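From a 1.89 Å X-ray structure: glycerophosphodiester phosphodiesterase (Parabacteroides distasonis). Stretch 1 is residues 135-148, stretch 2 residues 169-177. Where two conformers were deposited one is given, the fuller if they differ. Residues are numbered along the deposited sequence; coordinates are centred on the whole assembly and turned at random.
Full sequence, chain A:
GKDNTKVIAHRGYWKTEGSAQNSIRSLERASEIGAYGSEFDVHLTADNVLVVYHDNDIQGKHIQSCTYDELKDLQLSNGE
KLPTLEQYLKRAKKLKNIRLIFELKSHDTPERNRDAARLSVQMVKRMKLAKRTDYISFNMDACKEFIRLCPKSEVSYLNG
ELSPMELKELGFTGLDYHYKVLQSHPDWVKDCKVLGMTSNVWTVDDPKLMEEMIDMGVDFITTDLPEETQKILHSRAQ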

# COMPACT_ATOMS: atom_id res chain seq x y z
N TYR A 135 -3.52 5.93 -1.95
CA TYR A 135 -2.13 6.23 -1.65
C TYR A 135 -1.84 6.10 -0.15
O TYR A 135 -2.69 6.46 0.72
CB TYR A 135 -1.79 7.67 -2.10
CG TYR A 135 -1.97 7.90 -3.57
CD1 TYR A 135 -1.09 7.34 -4.50
CD2 TYR A 135 -3.02 8.67 -4.05
CE1 TYR A 135 -1.24 7.54 -5.87
CE2 TYR A 135 -3.21 8.87 -5.46
CZ TYR A 135 -2.30 8.28 -6.36
OH TYR A 135 -2.43 8.51 -7.74
N ILE A 136 -0.65 5.59 0.14
CA ILE A 136 -0.14 5.51 1.50
C ILE A 136 1.33 5.93 1.50
O ILE A 136 2.02 5.70 0.51
CB ILE A 136 -0.33 4.10 2.11
CG1 ILE A 136 0.50 3.01 1.40
CG2 ILE A 136 -1.85 3.67 2.08
CD1 ILE A 136 0.39 1.56 2.04
N SER A 137 1.84 6.52 2.58
CA SER A 137 3.28 6.84 2.65
C SER A 137 3.71 7.09 4.09
O SER A 137 2.92 7.61 4.88
CB SER A 137 3.62 8.10 1.81
OG SER A 137 5.00 8.35 1.72
N PHE A 138 4.94 6.73 4.42
CA PHE A 138 5.55 7.23 5.65
C PHE A 138 5.90 8.69 5.61
O PHE A 138 6.14 9.27 6.68
CB PHE A 138 6.86 6.47 5.96
CG PHE A 138 6.63 5.05 6.45
CD1 PHE A 138 6.42 4.80 7.80
CD2 PHE A 138 6.60 3.98 5.58
CE1 PHE A 138 6.17 3.49 8.25
CE2 PHE A 138 6.39 2.68 6.03
CZ PHE A 138 6.17 2.45 7.36
N ASN A 139 6.03 9.27 4.41
CA ASN A 139 6.51 10.62 4.26
C ASN A 139 5.40 11.63 4.23
O ASN A 139 4.52 11.58 3.34
CB ASN A 139 7.33 10.75 2.95
CG ASN A 139 8.05 12.07 2.87
OD1 ASN A 139 7.50 13.07 2.38
ND2 ASN A 139 9.28 12.11 3.41
N MSE A 140 5.47 12.60 5.11
CA MSE A 140 4.40 13.59 5.23
C MSE A 140 4.33 14.53 4.04
O MSE A 140 3.24 14.90 3.63
CB MSE A 140 4.58 14.40 6.51
CG MSE A 140 3.50 15.45 6.76
SE MSE A 140 1.65 14.81 6.67
CE MSE A 140 1.65 13.94 8.39
N ASP A 141 5.49 14.89 3.48
CA ASP A 141 5.51 15.77 2.27
C ASP A 141 4.87 15.08 1.07
O ASP A 141 4.09 15.72 0.33
CB ASP A 141 6.94 16.27 1.99
CG ASP A 141 7.53 17.03 3.18
OD1 ASP A 141 6.99 18.10 3.49
OD2 ASP A 141 8.49 16.54 3.81
N ALA A 142 5.10 13.77 0.91
CA ALA A 142 4.44 13.00 -0.14
C ALA A 142 2.92 12.97 0.06
O ALA A 142 2.19 13.22 -0.87
CB ALA A 142 4.98 11.54 -0.19
N CYS A 143 2.47 12.61 1.26
CA CYS A 143 1.04 12.56 1.61
C CYS A 143 0.35 13.90 1.34
O CYS A 143 -0.69 13.93 0.75
CB CYS A 143 0.86 12.20 3.08
SG CYS A 143 1.36 10.49 3.53
N LYS A 144 0.96 15.00 1.77
CA LYS A 144 0.34 16.32 1.58
C LYS A 144 0.17 16.66 0.10
O LYS A 144 -0.88 17.21 -0.32
CB LYS A 144 1.15 17.41 2.31
CG LYS A 144 0.98 17.46 3.85
CD LYS A 144 1.96 18.51 4.45
CE LYS A 144 1.63 18.89 5.84
NZ LYS A 144 2.69 19.82 6.34
N GLU A 145 1.15 16.29 -0.72
CA GLU A 145 1.05 16.50 -2.17
C GLU A 145 -0.00 15.62 -2.80
O GLU A 145 -0.74 16.08 -3.65
CB GLU A 145 2.42 16.29 -2.83
CG GLU A 145 2.51 16.76 -4.29
CD GLU A 145 2.30 18.26 -4.50
OE1 GLU A 145 2.05 19.04 -3.55
OE2 GLU A 145 2.34 18.68 -5.68
N PHE A 146 -0.12 14.35 -2.39
CA PHE A 146 -1.25 13.53 -2.88
C PHE A 146 -2.63 14.11 -2.51
O PHE A 146 -3.54 14.21 -3.33
CB PHE A 146 -1.17 12.09 -2.33
CG PHE A 146 -0.11 11.23 -2.98
CD1 PHE A 146 -0.10 11.01 -4.36
CD2 PHE A 146 0.79 10.53 -2.19
CE1 PHE A 146 0.85 10.16 -4.95
CE2 PHE A 146 1.78 9.72 -2.77
CZ PHE A 146 1.79 9.52 -4.16
N ILE A 147 -2.75 14.57 -1.28
CA ILE A 147 -3.99 15.21 -0.81
C ILE A 147 -4.31 16.46 -1.67
O ILE A 147 -5.46 16.64 -2.12
CB ILE A 147 -3.89 15.54 0.71
CG1 ILE A 147 -3.91 14.24 1.55
CG2 ILE A 147 -5.05 16.49 1.18
CD1 ILE A 147 -3.34 14.43 2.97
N ARG A 148 -3.31 17.30 -1.90
CA ARG A 148 -3.46 18.54 -2.68
C ARG A 148 -3.83 18.25 -4.14
O ARG A 148 -4.73 18.88 -4.67
CB ARG A 148 -2.16 19.37 -2.65
CG ARG A 148 -2.27 20.74 -3.32
CD ARG A 148 -0.91 21.44 -3.38
NE ARG A 148 -0.03 20.91 -4.41
CZ ARG A 148 -0.11 21.16 -5.73
NH1 ARG A 148 -1.08 21.92 -6.24
NH2 ARG A 148 0.79 20.63 -6.57
N GLU A 169 -7.64 16.72 10.14
CA GLU A 169 -7.40 18.17 9.95
C GLU A 169 -6.48 18.47 8.75
O GLU A 169 -6.66 19.49 8.06
CB GLU A 169 -6.83 18.79 11.23
CG GLU A 169 -6.86 20.34 11.20
CD GLU A 169 -6.45 20.96 12.52
OE1 GLU A 169 -6.13 20.21 13.49
OE2 GLU A 169 -6.44 22.21 12.59
N LEU A 170 -5.52 17.58 8.51
CA LEU A 170 -4.59 17.66 7.36
C LEU A 170 -5.19 17.18 6.02
O LEU A 170 -4.54 17.34 4.98
CB LEU A 170 -3.25 16.94 7.67
CG LEU A 170 -2.40 17.64 8.78
CD1 LEU A 170 -1.28 16.76 9.34
CD2 LEU A 170 -1.79 18.96 8.30
N GLY A 171 -6.43 16.66 6.03
CA GLY A 171 -7.07 16.14 4.81
C GLY A 171 -6.80 14.68 4.51
O GLY A 171 -7.13 14.20 3.43
N PHE A 172 -6.28 13.92 5.46
CA PHE A 172 -6.15 12.48 5.26
C PHE A 172 -7.52 11.84 5.27
O PHE A 172 -8.44 12.36 5.94
CB PHE A 172 -5.31 11.84 6.36
CG PHE A 172 -3.81 12.07 6.22
CD1 PHE A 172 -3.20 13.21 6.71
CD2 PHE A 172 -3.02 11.13 5.55
CE1 PHE A 172 -1.82 13.40 6.57
CE2 PHE A 172 -1.67 11.33 5.42
CZ PHE A 172 -1.07 12.44 5.93
N THR A 173 -7.67 10.74 4.54
CA THR A 173 -8.87 9.95 4.57
C THR A 173 -8.71 8.66 5.41
O THR A 173 -9.70 7.96 5.60
CB THR A 173 -9.34 9.56 3.15
OG1 THR A 173 -8.40 8.64 2.61
CG2 THR A 173 -9.45 10.80 2.28
N GLY A 174 -7.52 8.37 5.92
CA GLY A 174 -7.32 7.23 6.79
C GLY A 174 -5.96 7.17 7.48
O GLY A 174 -5.11 8.01 7.24
N LEU A 175 -5.82 6.23 8.41
CA LEU A 175 -4.54 5.82 8.94
C LEU A 175 -4.27 4.39 8.50
O LEU A 175 -5.19 3.62 8.24
CB LEU A 175 -4.50 5.91 10.48
CG LEU A 175 -5.38 5.10 11.41
CD1 LEU A 175 -4.95 3.65 11.57
CD2 LEU A 175 -5.40 5.85 12.81
N ASP A 176 -2.98 4.08 8.43
CA ASP A 176 -2.47 2.76 8.09
C ASP A 176 -1.24 2.53 8.98
O ASP A 176 -0.12 2.87 8.62
CB ASP A 176 -2.15 2.72 6.59
CG ASP A 176 -1.79 1.38 6.09
OD1 ASP A 176 -1.85 0.37 6.83
OD2 ASP A 176 -1.55 1.30 4.89
N TYR A 177 -1.48 2.03 10.19
CA TYR A 177 -0.50 2.11 11.27
C TYR A 177 -0.05 0.71 11.71
O TYR A 177 -0.80 -0.26 11.59
CB TYR A 177 -1.09 2.87 12.44
CG TYR A 177 -1.14 4.40 12.36
CD1 TYR A 177 -0.64 5.14 11.24
CD2 TYR A 177 -1.61 5.13 13.45
CE1 TYR A 177 -0.67 6.50 11.24
CE2 TYR A 177 -1.60 6.53 13.45
CZ TYR A 177 -1.12 7.20 12.35
OH TYR A 177 -1.09 8.54 12.35

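This is a small, almost wholly apolar contact, in which one side of the 140-148 helix packs on the F172 ring and the turn before it, with no hydrogen bond crossing between the stretches. F172 is the organising residue. Its CA-to-CB bond runs sideways, but the ring end comes nearer and meets three helix residues spaced three or four apart, so that successive turns present them on the same side. I147 covers one face: CD1 sits 3.9 Å from the centroid of the F172 ring and only 8° off the normal, a well-aligned CH-pi contact. Selenomethionine M140 takes the edge, with SE 3.7 Å from F172 CZ, while C143 CB comes within 3.5 Å of that same CZ.

L170 extends the apolar patch outward, its CD1 4.2 Å from M140 CE and its CD2 4.2 Å from K144 CE, the aliphatic part of an exposed lysine. Between L170 and F172, G171 ends the preceding helix in a Schellman motif. At its backbone angles (phi 88°, psi 14°) a CB would be jammed against the carbonyl O of L170, which by itself calls for glycine, and packing agrees: an ideal CB would lie 2.9 Å from I147 CG2. The missing side chain thus lets I147 settle close, with CG1 3.7 Å from G171 O. Apart from this cluster, strand residues I136 and D176 point toward each other, CD1 of I136 lying 3.5 Å from OD2 of D176.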